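Long-range contacts in nudix hydrolase DR_0079 (Deinococcus radiodurans, PDB 2O5F), which hydrolyses nucleoside di- and triphosphates to monophosphates with magnesium as cofactor, with a marked preference for the cytosine ribonucleotides CDP and CTP: residues A[41-46]-A[122-127]; A[47-52]-A[137-142]; A[63-68]-A[154-159]; A[35-40]-A[70-75]; A[100-105]-A[118-123]. All coordinates share one frame; numbering follows the deposited sequence.

Contacts 1, 4 and 5 share the mixed four-stranded sheet of the Nudix fold: contacts 1 and 5 join strand 115-122 to its neighbours 35-42 and 98-105, and contact 4 joins 35-42 to 68-71. Contact 2 pairs strands 48-52 and 136-140 in a two-stranded sheet, and contact 3 ties two loops together. Contact 4, nearest the chain centre and next to the inferred magnesium ligands, relies on backbone bonds and small aliphatic groups. Contact 1, farthest out, is rich in charged and polar side chains. Contacts 2, 3 and 5 combine apolar packing, aromatic in contact 2, with an ion pair, whose acid is buried in contacts 3 and 5. Ser67 links contacts 1, 2 and 3.

Contact 1. Residues A[41-46]-A[122-127]; sequences LRNSQG and RSDATP
Arg122 folds its guanidinium back beside Arg42, whose NH2 lies over one of its faces, where the central parallel strands of the Nudix sheet, 35-42 and 115-122, run out into loops. Bends at chi2 and chi3 (both -51°) turn the Arg122 chain so that NE gives an almost straight bond to Arg42 O, 3.0 Å long. This oxygen lies in the guanidinium plane, while the donor stands above the carbonyl plane. Ser123 N adds a weak bond to the same oxygen, and Arg122 NH2 a weak one to Asn43 O. The guanidinium planes are 71° apart, with like-charged Arg42 NH2 and Arg122 NH1 at 3.5 Å; Glu120, in salt bridge with Arg42, probably offsets part of the repulsion. Leu41, just before Arg42, packs CD1 on Ser123 CB at 3.7 Å, and its CD2 meets Pro127 CG tip to tip, tighter than usual. Beyond the strands, a type I turn from Asn43 to Gly46 includes an Asx turn, Gln45 N bonding to Asn43 OD1. A water joins Asn43 ND2 to Asp124 O. Asp124 OD1 is gripped twice on its syn side, by Ser44 N at 2.8 Å and Ser44 OG at 2.7 Å, from opposite faces of the carboxylate plane.

Contact 2. Residues A[47-52]-A[137-142]; sequences QLWIPR and GEWLTP
Trp49 and Trp139 form the dense part of this contact, meeting edge to face at a non-hydrogen-bonded pair of the antiparallel strands. Trp49 CG is anti to the backbone N (chi1 -169°), and the CD1 edge of its ring lies over the Trp139 face, 3.7 Å from Trp139 CE2. The five-membered rings have planes at 65°. Trp49 CB adds a CH-pi contact, 3.8 Å from the centroid of the Trp139 six-membered ring and nearly on its normal. Elsewhere on the Trp49 ring, CZ2 lies 3.5 Å from Gly137 CA, and a water at the ring edge joins NE1 to Gly137 O. Four backbone bonds pair Leu48 with Leu140 and Ile50 with Glu138. On the face carrying those residues the packing is looser: Ile50 CB and Leu140 CD1 are 4.2 Å apart, and Leu48 CD1 lies 4.1 Å from Pro142 CG. The Arg52-Glu138 end is charged and wetter. Arg52 NH1 and Glu138 OE2 make a long salt bridge of 3.9 Å, OE2 also pairing with Arg148, and a second water joins Ile50 O to Glu138 OE2. The arrangement is a two-stranded antiparallel sheet within the Nudix fold, its second strand leading through the Thr141 N-cap into helix 142-151.

Contact 3. Residues A[63-68]-A[154-159]; sequences ALDVSV and AAKGDL
Asp65 OD2 and Lys156 NZ form a salt bridge of 2.8 Å, the ammonium meeting the oxygen from above the carboxylate plane (68° out of it). The Lys156 chain bends at chi2 (-66°), which swings CD round before NZ turns in at chi4. The other oxygen, Asp65 OD1, takes a weak bond from Val66 N of its own loop. A long, weak ion pair with Arg53 brings a second positive charge near OD2, and the Asp65 side chain lies about 6 Å from that of Glu89, an inferred magnesium ligand. Two backbone bonds join the loops at a single bridge between Leu64 and Ala155: Leu64 N to Ala154 O at 2.9 Å, and Lys156 N to Leu64 O at 2.8 Å. The apolar end is carried by Leu159, whose CD2 packs 3.8 Å from Leu64 CB while CD1 lies 4.0 Å from Val66 CG1. The contact thus fastens the loop before strand 68-71 to the one between helices 142-151 and 159-166. Leu64 also packs on Leu145 and Ile149 of the first helix and on Ile50 of strand 48-52, and Leu159 opens the second helix against Phe40 of strand 35-42.

Contact 4. Residues A[35-40]-A[70-75]; sequences RVVNAF and GAVQSG
Val72 chi1 of -179° sets CG1 anti to the backbone N and leaves CG2 anti to the carbonyl carbon, where it meets strand 35-42, and Val37 has CG1 anti to its own carbonyl carbon (chi1 -80°); these settings bring Val72 CG2 to 4.0 Å from Val37 CG1, the two side chains crossing at about a right angle. Val72 CG2 also lies 4.0 Å from Arg35 CB and 3.5 Å from Arg35 O, so this methyl touches both Arg35 and Val37. Val37 CG2 comes close to Gly70 O, at 3.2 Å. On the other face of the sheet, Val36 CG1 reaches Ala71 CB at 4.3 Å, a lighter touch between a non-hydrogen-bonded pair. Backbone bonds carry the rest: Val37 and Gly70 exchange N-H and C=O groups as a hydrogen-bonded antiparallel pair, and Val72 N gives a nearly straight bond of 2.9 Å to Arg35 O just beyond the end of strand 68-71. Gly70 to Gly75 belong to the Nudix box, and the side chain of the inferred magnesium ligand Glu85 comes within about 3 Å of Gly70, so the paired backbone lies beside the probable metal site. Strand 68-71 is an outermost strand of the mixed sheet, with 35-42 between it and 115-122. Helix 78-90 packs on the Val37 face through Tyr78, while helix 159-166 meets Asn38 and Phe40 on the other.

Contact 5. Residues A[100-105]-A[118-123]; sequences RPLASF and VYELRS
A beta hairpin of strands 98-105 and 115-122 makes this edge of the Nudix sheet, and a classic bulge interrupts it where Leu102 and Ala103 both face Val118. Val118 O accepts from both backbone nitrogens, Leu102 N at 2.6 Å and Ala103 N at 3.1 Å, and Val118 N returns a nearly straight bond to Ala103 O. Beyond the bulge, Arg100 and Glu120 pair through their backbones and side chains. The side chains lie alongside, pointing the same way, and Arg100 NH1 meets Glu120 OE1 at 2.8 Å in a salt bridge whose hydrogen bond is weak (N-H...O angle 120°); the guanidinium and carboxylate planes are 71° apart. Arg42 shares OE1, and Tyr167 OH bonds to OE2. Leu102 CD1 packs on Glu120 CB at 3.9 Å. Val118 CG2 touches the Phe105 ring at its edge, 3.8 Å from CE2, and Pro101 CG approaches Tyr119 CE1 at 4.0 Å. Helix 159-166 covers Leu102, Phe105 and Val118; on the other face, Tyr119 stacks with Phe82 of helix 78-90.

Contact 1. Residues A[41-46]-A[122-127]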
# COMPACT_ATOMS: atom_id res chain seq x y z
N LEU A 41 -2.08 -6.80 -5.70
CA LEU A 41 -1.83 -7.57 -6.91
C LEU A 41 -2.93 -8.64 -6.89
O LEU A 41 -2.98 -9.46 -5.97
CB LEU A 41 -0.45 -8.24 -6.81
CG LEU A 41 -0.05 -9.17 -7.96
CD1 LEU A 41 0.15 -8.36 -9.23
CD2 LEU A 41 1.23 -9.91 -7.60
N ARG A 42 -3.81 -8.62 -7.88
CA ARG A 42 -4.89 -9.60 -7.93
C ARG A 42 -4.82 -10.48 -9.17
O ARG A 42 -4.62 -9.98 -10.28
CB ARG A 42 -6.26 -8.91 -7.87
CG ARG A 42 -7.43 -9.90 -7.81
CD ARG A 42 -8.78 -9.19 -7.88
NE ARG A 42 -8.89 -8.39 -9.09
CZ ARG A 42 -9.99 -7.75 -9.47
NH1 ARG A 42 -11.09 -7.82 -8.72
NH2 ARG A 42 -10.00 -7.03 -10.58
N ASN A 43 -4.98 -11.78 -8.99
CA ASN A 43 -4.93 -12.70 -10.12
C ASN A 43 -6.31 -12.94 -10.72
O ASN A 43 -7.30 -12.33 -10.32
CB ASN A 43 -4.27 -14.03 -9.72
CG ASN A 43 -5.04 -14.79 -8.65
OD1 ASN A 43 -6.23 -14.56 -8.42
ND2 ASN A 43 -4.36 -15.72 -7.98
N SER A 44 -6.38 -13.84 -11.70
CA SER A 44 -7.63 -14.14 -12.38
C SER A 44 -8.55 -15.00 -11.51
O SER A 44 -9.69 -15.26 -11.88
CB SER A 44 -7.34 -14.84 -13.70
OG SER A 44 -6.51 -15.96 -13.51
N GLN A 45 -8.04 -15.44 -10.37
CA GLN A 45 -8.80 -16.26 -9.44
C GLN A 45 -9.46 -15.40 -8.36
O GLN A 45 -10.17 -15.91 -7.50
CB GLN A 45 -7.88 -17.30 -8.80
CG GLN A 45 -7.49 -18.45 -9.73
CD GLN A 45 -6.04 -18.89 -9.55
OE1 GLN A 45 -5.13 -18.43 -10.27
NE2 GLN A 45 -5.81 -19.77 -8.58
N GLY A 46 -9.24 -14.09 -8.42
CA GLY A 46 -9.82 -13.19 -7.44
C GLY A 46 -9.07 -13.19 -6.11
O GLY A 46 -9.60 -12.76 -5.09
N ARG A 122 -2.73 -6.25 -12.01
CA ARG A 122 -3.26 -7.54 -12.47
C ARG A 122 -2.15 -8.47 -12.97
O ARG A 122 -1.40 -8.12 -13.87
CB ARG A 122 -4.28 -7.33 -13.60
CG ARG A 122 -5.46 -6.43 -13.26
CD ARG A 122 -6.13 -6.84 -11.96
NE ARG A 122 -6.44 -8.27 -11.94
CZ ARG A 122 -7.42 -8.83 -12.62
NH1 ARG A 122 -8.21 -8.08 -13.39
NH2 ARG A 122 -7.62 -10.14 -12.55
N SER A 123 -2.08 -9.66 -12.37
CA SER A 123 -1.09 -10.65 -12.76
C SER A 123 -1.36 -12.00 -12.12
O SER A 123 -1.79 -12.06 -10.96
CB SER A 123 0.32 -10.22 -12.37
OG SER A 123 1.27 -11.20 -12.76
N ASP A 124 -1.12 -13.07 -12.86
CA ASP A 124 -1.30 -14.41 -12.32
C ASP A 124 0.04 -14.97 -11.88
O ASP A 124 0.10 -16.04 -11.29
CB ASP A 124 -1.94 -15.33 -13.36
CG ASP A 124 -3.44 -15.17 -13.45
OD1 ASP A 124 -4.12 -15.39 -12.42
OD2 ASP A 124 -3.96 -14.81 -14.52
N ALA A 125 1.12 -14.24 -12.15
CA ALA A 125 2.45 -14.69 -11.78
C ALA A 125 2.79 -14.27 -10.35
O ALA A 125 2.44 -13.18 -9.91
CB ALA A 125 3.49 -14.12 -12.74
N THR A 126 3.48 -15.16 -9.64
CA THR A 126 3.90 -14.86 -8.28
C THR A 126 5.14 -13.98 -8.44
O THR A 126 6.07 -14.34 -9.16
CB THR A 126 4.28 -16.12 -7.51
OG1 THR A 126 3.13 -16.96 -7.36
CG2 THR A 126 4.82 -15.75 -6.12
N PRO A 127 5.16 -12.82 -7.78
CA PRO A 127 6.28 -11.88 -7.85
C PRO A 127 7.59 -12.43 -7.30
O PRO A 127 7.60 -13.21 -6.34
CB PRO A 127 5.80 -10.69 -7.02
CG PRO A 127 4.31 -10.80 -7.08
CD PRO A 127 4.07 -12.27 -6.95
O HOH W 1 -1.87 -16.78 -9.52

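Contact 2. Residues A[47-52]-A[137-142]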
# COMPACT_ATOMS: atom_id res chain seq x y z
N GLN A 47 -7.83 -13.66 -6.13
CA GLN A 47 -7.00 -13.70 -4.93
C GLN A 47 -6.01 -12.54 -4.96
O GLN A 47 -5.62 -12.08 -6.02
CB GLN A 47 -6.23 -15.02 -4.86
CG GLN A 47 -7.12 -16.25 -4.78
CD GLN A 47 -6.33 -17.53 -5.01
OE1 GLN A 47 -5.58 -17.64 -5.98
NE2 GLN A 47 -6.51 -18.50 -4.12
N LEU A 48 -5.62 -12.07 -3.78
CA LEU A 48 -4.66 -10.98 -3.67
C LEU A 48 -3.34 -11.56 -3.16
O LEU A 48 -3.35 -12.42 -2.28
CB LEU A 48 -5.18 -9.92 -2.69
CG LEU A 48 -6.60 -9.40 -2.89
CD1 LEU A 48 -6.95 -8.44 -1.75
CD2 LEU A 48 -6.73 -8.69 -4.24
N TRP A 49 -2.20 -11.13 -3.70
CA TRP A 49 -0.94 -11.66 -3.22
C TRP A 49 -0.57 -10.86 -1.98
O TRP A 49 -0.24 -9.68 -2.06
CB TRP A 49 0.17 -11.55 -4.26
CG TRP A 49 1.40 -12.33 -3.88
CD1 TRP A 49 1.57 -13.69 -3.94
CD2 TRP A 49 2.63 -11.81 -3.34
NE1 TRP A 49 2.82 -14.04 -3.48
CE2 TRP A 49 3.49 -12.90 -3.10
CE3 TRP A 49 3.07 -10.51 -3.03
CZ2 TRP A 49 4.77 -12.75 -2.56
CZ3 TRP A 49 4.36 -10.36 -2.49
CH2 TRP A 49 5.19 -11.47 -2.27
N ILE A 50 -0.62 -11.52 -0.83
CA ILE A 50 -0.35 -10.85 0.43
C ILE A 50 0.99 -11.24 1.02
O ILE A 50 1.19 -12.39 1.43
CB ILE A 50 -1.47 -11.17 1.45
CG1 ILE A 50 -2.83 -10.74 0.87
CG2 ILE A 50 -1.21 -10.45 2.76
CD1 ILE A 50 -2.91 -9.24 0.53
N PRO A 51 1.93 -10.29 1.08
CA PRO A 51 3.24 -10.63 1.64
C PRO A 51 3.24 -10.55 3.15
O PRO A 51 2.29 -10.08 3.77
CB PRO A 51 4.16 -9.59 1.02
CG PRO A 51 3.28 -8.38 0.92
CD PRO A 51 1.94 -8.95 0.46
N ARG A 52 4.33 -11.03 3.73
CA ARG A 52 4.53 -11.02 5.17
C ARG A 52 5.69 -10.05 5.37
O ARG A 52 6.82 -10.34 4.98
CB ARG A 52 4.89 -12.42 5.66
CG ARG A 52 4.52 -12.66 7.09
CD ARG A 52 4.79 -14.10 7.48
NE ARG A 52 3.73 -14.60 8.34
CZ ARG A 52 2.47 -14.74 7.97
NH1 ARG A 52 2.10 -14.42 6.73
NH2 ARG A 52 1.57 -15.20 8.82
N GLY A 137 5.12 -14.82 0.68
CA GLY A 137 3.80 -14.29 0.42
C GLY A 137 2.86 -15.39 -0.03
O GLY A 137 3.31 -16.49 -0.34
N GLU A 138 1.57 -15.10 -0.06
CA GLU A 138 0.62 -16.10 -0.51
C GLU A 138 -0.61 -15.48 -1.15
O GLU A 138 -1.01 -14.36 -0.84
CB GLU A 138 0.23 -17.03 0.65
CG GLU A 138 -0.38 -16.37 1.88
CD GLU A 138 -0.23 -17.21 3.16
OE1 GLU A 138 -0.59 -18.41 3.18
OE2 GLU A 138 0.26 -16.65 4.18
N TRP A 139 -1.19 -16.22 -2.09
CA TRP A 139 -2.39 -15.75 -2.76
C TRP A 139 -3.54 -16.10 -1.82
O TRP A 139 -3.71 -17.25 -1.42
CB TRP A 139 -2.57 -16.45 -4.11
CG TRP A 139 -1.55 -16.01 -5.13
CD1 TRP A 139 -0.41 -16.64 -5.47
CD2 TRP A 139 -1.62 -14.83 -5.95
NE1 TRP A 139 0.25 -15.93 -6.45
CE2 TRP A 139 -0.48 -14.82 -6.76
CE3 TRP A 139 -2.55 -13.78 -6.06
CZ2 TRP A 139 -0.23 -13.80 -7.70
CZ3 TRP A 139 -2.30 -12.77 -6.98
CH2 TRP A 139 -1.15 -12.79 -7.79
N LEU A 140 -4.30 -15.09 -1.44
CA LEU A 140 -5.40 -15.30 -0.52
C LEU A 140 -6.63 -14.56 -0.96
O LEU A 140 -6.55 -13.48 -1.55
CB LEU A 140 -5.02 -14.79 0.88
CG LEU A 140 -3.84 -15.38 1.63
CD1 LEU A 140 -3.59 -14.54 2.87
CD2 LEU A 140 -4.10 -16.84 2.01
N THR A 141 -7.78 -15.15 -0.68
CA THR A 141 -9.03 -14.51 -1.01
C THR A 141 -9.24 -13.45 0.07
O THR A 141 -8.75 -13.59 1.19
CB THR A 141 -10.19 -15.51 -0.94
OG1 THR A 141 -10.35 -15.96 0.41
CG2 THR A 141 -9.89 -16.70 -1.84
N PRO A 142 -9.94 -12.36 -0.27
CA PRO A 142 -10.17 -11.31 0.73
C PRO A 142 -10.86 -11.86 1.97
O PRO A 142 -10.61 -11.40 3.08
CB PRO A 142 -11.05 -10.32 -0.03
CG PRO A 142 -10.50 -10.43 -1.43
CD PRO A 142 -10.36 -11.93 -1.61
O HOH W 2 3.45 -16.77 -3.19
O HOH W 3 1.72 -14.23 3.64

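Contact 3. Residues A[63-68]-A[154-159]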
# COMPACT_ATOMS: atom_id res chain seq x y z
N ALA A 63 4.32 -9.73 9.66
CA ALA A 63 2.95 -9.21 9.61
C ALA A 63 2.43 -9.14 8.17
O ALA A 63 3.17 -8.82 7.25
CB ALA A 63 2.88 -7.82 10.24
N LEU A 64 1.15 -9.47 8.00
CA LEU A 64 0.50 -9.41 6.69
C LEU A 64 0.44 -7.95 6.26
O LEU A 64 0.27 -7.06 7.10
CB LEU A 64 -0.93 -9.96 6.80
CG LEU A 64 -1.05 -11.42 7.22
CD1 LEU A 64 -2.46 -11.71 7.71
CD2 LEU A 64 -0.68 -12.31 6.04
N ASP A 65 0.55 -7.69 4.96
CA ASP A 65 0.52 -6.31 4.48
C ASP A 65 -0.02 -6.24 3.06
O ASP A 65 -0.34 -7.26 2.46
CB ASP A 65 1.94 -5.73 4.53
CG ASP A 65 1.97 -4.22 4.38
OD1 ASP A 65 0.91 -3.57 4.48
OD2 ASP A 65 3.08 -3.68 4.17
N VAL A 66 -0.14 -5.02 2.53
CA VAL A 66 -0.61 -4.86 1.15
C VAL A 66 0.51 -5.41 0.26
O VAL A 66 1.66 -5.53 0.70
CB VAL A 66 -0.83 -3.36 0.78
CG1 VAL A 66 -2.02 -2.79 1.53
CG2 VAL A 66 0.43 -2.55 1.11
N SER A 67 0.17 -5.72 -0.98
CA SER A 67 1.15 -6.24 -1.93
C SER A 67 2.33 -5.28 -2.12
O SER A 67 3.49 -5.69 -2.13
CB SER A 67 0.49 -6.48 -3.29
OG SER A 67 -0.68 -7.30 -3.17
N VAL A 68 2.00 -4.00 -2.28
CA VAL A 68 3.01 -2.95 -2.49
C VAL A 68 2.57 -1.72 -1.71
O VAL A 68 1.42 -1.28 -1.82
CB VAL A 68 3.09 -2.50 -3.97
CG1 VAL A 68 4.33 -1.66 -4.19
CG2 VAL A 68 3.07 -3.70 -4.89
N ALA A 154 -0.99 -11.12 12.99
CA ALA A 154 -0.31 -9.84 12.74
C ALA A 154 -0.54 -9.26 11.35
O ALA A 154 -0.40 -9.96 10.35
CB ALA A 154 1.19 -10.00 13.00
N ALA A 155 -0.89 -7.97 11.30
CA ALA A 155 -1.14 -7.30 10.03
C ALA A 155 -0.98 -5.79 10.14
O ALA A 155 -1.23 -5.21 11.19
CB ALA A 155 -2.55 -7.61 9.56
N LYS A 156 -0.56 -5.16 9.05
CA LYS A 156 -0.43 -3.71 9.03
C LYS A 156 -1.76 -3.11 9.42
O LYS A 156 -2.82 -3.60 9.03
CB LYS A 156 -0.04 -3.23 7.63
CG LYS A 156 1.43 -3.42 7.35
CD LYS A 156 2.26 -2.54 8.26
CE LYS A 156 3.73 -2.77 8.03
NZ LYS A 156 4.09 -2.61 6.59
N GLY A 157 -1.70 -2.03 10.19
CA GLY A 157 -2.90 -1.38 10.68
C GLY A 157 -4.01 -1.00 9.72
O GLY A 157 -5.17 -0.93 10.14
N ASP A 158 -3.70 -0.73 8.46
CA ASP A 158 -4.75 -0.35 7.52
C ASP A 158 -5.12 -1.41 6.50
O ASP A 158 -5.97 -1.17 5.64
CB ASP A 158 -4.38 0.93 6.77
CG ASP A 158 -4.28 2.14 7.68
OD1 ASP A 158 -5.02 2.20 8.69
OD2 ASP A 158 -3.49 3.04 7.36
N LEU A 159 -4.50 -2.58 6.59
CA LEU A 159 -4.78 -3.64 5.64
C LEU A 159 -6.25 -4.06 5.61
O LEU A 159 -6.86 -4.07 4.55
CB LEU A 159 -3.89 -4.85 5.94
CG LEU A 159 -4.07 -6.06 5.01
CD1 LEU A 159 -3.88 -5.64 3.55
CD2 LEU A 159 -3.06 -7.13 5.40

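Contact 4. Residues A[35-40]-A[70-75]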
# COMPACT_ATOMS: atom_id res chain seq x y z
N ARG A 35 1.40 11.67 2.51
CA ARG A 35 0.82 10.79 1.50
C ARG A 35 1.57 9.46 1.34
O ARG A 35 2.79 9.39 1.42
CB ARG A 35 0.79 11.52 0.15
CG ARG A 35 0.27 12.95 0.26
CD ARG A 35 -0.27 13.56 -1.04
NE ARG A 35 0.77 14.04 -1.94
CZ ARG A 35 0.61 15.02 -2.83
NH1 ARG A 35 -0.55 15.66 -2.96
NH2 ARG A 35 1.63 15.36 -3.60
N VAL A 36 0.80 8.39 1.15
CA VAL A 36 1.36 7.06 0.93
C VAL A 36 0.63 6.42 -0.24
O VAL A 36 -0.41 6.92 -0.68
CB VAL A 36 1.18 6.14 2.17
CG1 VAL A 36 1.91 6.74 3.38
CG2 VAL A 36 -0.30 5.94 2.48
N VAL A 37 1.18 5.33 -0.76
CA VAL A 37 0.54 4.61 -1.85
C VAL A 37 0.42 3.17 -1.37
O VAL A 37 1.24 2.69 -0.59
CB VAL A 37 1.37 4.65 -3.17
CG1 VAL A 37 1.17 5.98 -3.89
CG2 VAL A 37 2.85 4.44 -2.87
N ASN A 38 -0.63 2.50 -1.83
CA ASN A 38 -0.87 1.12 -1.47
C ASN A 38 -1.42 0.45 -2.72
O ASN A 38 -2.12 1.09 -3.51
CB ASN A 38 -1.90 1.02 -0.33
CG ASN A 38 -1.29 1.34 1.03
OD1 ASN A 38 -0.36 0.69 1.47
ND2 ASN A 38 -1.83 2.35 1.70
N ALA A 39 -1.08 -0.81 -2.92
CA ALA A 39 -1.58 -1.52 -4.09
C ALA A 39 -1.75 -2.99 -3.78
O ALA A 39 -1.10 -3.54 -2.89
CB ALA A 39 -0.62 -1.35 -5.27
N PHE A 40 -2.67 -3.60 -4.51
CA PHE A 40 -2.98 -5.00 -4.37
C PHE A 40 -2.73 -5.65 -5.72
O PHE A 40 -3.11 -5.10 -6.76
CB PHE A 40 -4.44 -5.21 -3.98
CG PHE A 40 -4.74 -4.85 -2.56
CD1 PHE A 40 -4.26 -5.64 -1.52
CD2 PHE A 40 -5.51 -3.74 -2.25
CE1 PHE A 40 -4.55 -5.33 -0.19
CE2 PHE A 40 -5.80 -3.41 -0.92
CZ PHE A 40 -5.32 -4.21 0.11
N GLY A 70 4.07 2.17 0.42
CA GLY A 70 5.13 3.01 0.93
C GLY A 70 4.79 4.48 0.86
O GLY A 70 3.85 4.88 0.17
N ALA A 71 5.57 5.29 1.56
CA ALA A 71 5.35 6.73 1.58
C ALA A 71 5.78 7.38 0.27
O ALA A 71 6.73 6.93 -0.37
CB ALA A 71 6.12 7.35 2.75
N VAL A 72 5.07 8.43 -0.11
CA VAL A 72 5.38 9.17 -1.33
C VAL A 72 6.46 10.19 -0.96
O VAL A 72 6.31 10.94 0.01
CB VAL A 72 4.15 9.94 -1.86
CG1 VAL A 72 4.51 10.67 -3.14
CG2 VAL A 72 2.99 8.99 -2.08
N GLN A 73 7.55 10.22 -1.72
CA GLN A 73 8.63 11.15 -1.44
C GLN A 73 8.32 12.56 -1.91
O GLN A 73 7.60 12.75 -2.89
CB GLN A 73 9.93 10.67 -2.09
CG GLN A 73 10.40 9.33 -1.57
CD GLN A 73 11.72 8.90 -2.17
OE1 GLN A 73 12.17 7.77 -1.96
NE2 GLN A 73 12.35 9.79 -2.93
N SER A 74 8.89 13.54 -1.22
CA SER A 74 8.67 14.94 -1.57
C SER A 74 8.92 15.21 -3.05
O SER A 74 9.96 14.84 -3.59
CB SER A 74 9.58 15.85 -0.74
OG SER A 74 9.42 17.20 -1.12
N GLY A 75 7.95 15.86 -3.69
CA GLY A 75 8.08 16.20 -5.10
C GLY A 75 7.63 15.08 -6.03
O GLY A 75 7.55 15.26 -7.24

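Contact 5. Residues A[100-105]-A[118-123]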
# COMPACT_ATOMS: atom_id res chain seq x y z
N ARG A 100 -4.48 -0.00 -12.44
CA ARG A 100 -5.36 1.15 -12.47
C ARG A 100 -5.63 1.65 -11.07
O ARG A 100 -5.50 0.90 -10.09
CB ARG A 100 -6.69 0.80 -13.14
CG ARG A 100 -7.57 -0.12 -12.31
CD ARG A 100 -8.98 -0.17 -12.87
NE ARG A 100 -9.90 -0.88 -11.98
CZ ARG A 100 -9.84 -2.18 -11.71
NH1 ARG A 100 -8.89 -2.92 -12.27
NH2 ARG A 100 -10.71 -2.73 -10.88
N PRO A 101 -5.99 2.93 -10.94
CA PRO A 101 -6.29 3.49 -9.63
C PRO A 101 -7.55 2.79 -9.13
O PRO A 101 -8.55 2.73 -9.84
CB PRO A 101 -6.54 4.96 -9.93
CG PRO A 101 -5.63 5.22 -11.09
CD PRO A 101 -5.87 4.00 -11.95
N LEU A 102 -7.50 2.25 -7.93
CA LEU A 102 -8.66 1.56 -7.38
C LEU A 102 -9.50 2.54 -6.58
O LEU A 102 -10.73 2.57 -6.69
CB LEU A 102 -8.20 0.40 -6.50
CG LEU A 102 -9.20 -0.72 -6.21
CD1 LEU A 102 -9.64 -1.38 -7.51
CD2 LEU A 102 -8.54 -1.75 -5.30
N ALA A 103 -8.84 3.37 -5.78
CA ALA A 103 -9.53 4.35 -4.96
C ALA A 103 -8.55 5.33 -4.34
O ALA A 103 -7.34 5.12 -4.37
CB ALA A 103 -10.32 3.64 -3.86
N SER A 104 -9.10 6.39 -3.77
CA SER A 104 -8.32 7.43 -3.09
C SER A 104 -9.00 7.67 -1.75
O SER A 104 -10.23 7.70 -1.67
CB SER A 104 -8.31 8.71 -3.92
OG SER A 104 -7.60 8.54 -5.14
N PHE A 105 -8.21 7.84 -0.69
CA PHE A 105 -8.78 8.06 0.64
C PHE A 105 -8.12 9.17 1.43
O PHE A 105 -6.93 9.44 1.26
CB PHE A 105 -8.69 6.79 1.48
CG PHE A 105 -9.43 5.62 0.91
CD1 PHE A 105 -10.82 5.61 0.84
CD2 PHE A 105 -8.73 4.51 0.45
CE1 PHE A 105 -11.50 4.51 0.32
CE2 PHE A 105 -9.40 3.40 -0.07
CZ PHE A 105 -10.78 3.40 -0.13
N VAL A 118 -4.90 4.06 -3.84
CA VAL A 118 -4.79 2.61 -3.80
C VAL A 118 -4.92 2.15 -5.25
O VAL A 118 -5.81 2.60 -5.97
CB VAL A 118 -5.93 1.98 -2.96
CG1 VAL A 118 -5.67 0.49 -2.75
CG2 VAL A 118 -6.04 2.70 -1.62
N TYR A 119 -4.03 1.27 -5.66
CA TYR A 119 -4.01 0.75 -7.03
C TYR A 119 -4.25 -0.74 -7.05
O TYR A 119 -4.11 -1.42 -6.04
CB TYR A 119 -2.65 1.01 -7.66
CG TYR A 119 -2.26 2.46 -7.72
CD1 TYR A 119 -2.71 3.28 -8.75
CD2 TYR A 119 -1.43 3.01 -6.74
CE1 TYR A 119 -2.34 4.62 -8.81
CE2 TYR A 119 -1.06 4.35 -6.79
CZ TYR A 119 -1.51 5.14 -7.82
OH TYR A 119 -1.14 6.46 -7.88
N GLU A 120 -4.62 -1.25 -8.22
CA GLU A 120 -4.80 -2.68 -8.37
C GLU A 120 -3.92 -3.10 -9.55
O GLU A 120 -4.04 -2.55 -10.64
CB GLU A 120 -6.26 -3.05 -8.64
CG GLU A 120 -6.46 -4.55 -8.83
CD GLU A 120 -7.91 -4.93 -9.04
OE1 GLU A 120 -8.47 -4.58 -10.10
OE2 GLU A 120 -8.49 -5.57 -8.13
N LEU A 121 -3.03 -4.06 -9.31
CA LEU A 121 -2.13 -4.58 -10.33
C LEU A 121 -2.69 -5.95 -10.71
O LEU A 121 -3.10 -6.72 -9.84
CB LEU A 121 -0.72 -4.74 -9.74
CG LEU A 121 0.51 -4.68 -10.66
CD1 LEU A 121 0.66 -3.26 -11.20
CD2 LEU A 121 1.76 -5.07 -9.87
N ARG A 122 -2.73 -6.25 -12.01
CA ARG A 122 -3.26 -7.54 -12.47
C ARG A 122 -2.15 -8.47 -12.97
O ARG A 122 -1.40 -8.12 -13.87
CB ARG A 122 -4.28 -7.33 -13.60
CG ARG A 122 -5.46 -6.43 -13.26
CD ARG A 122 -6.13 -6.84 -11.96
NE ARG A 122 -6.44 -8.27 -11.94
CZ ARG A 122 -7.42 -8.83 -12.62
NH1 ARG A 122 -8.21 -8.08 -13.39
NH2 ARG A 122 -7.62 -10.14 -12.55
N SER A 123 -2.08 -9.66 -12.37
CA SER A 123 -1.09 -10.65 -12.76
C SER A 123 -1.36 -12.00 -12.12
O SER A 123 -1.79 -12.06 -10.96
CB SER A 123 0.32 -10.22 -12.37
OG SER A 123 1.27 -11.20 -12.76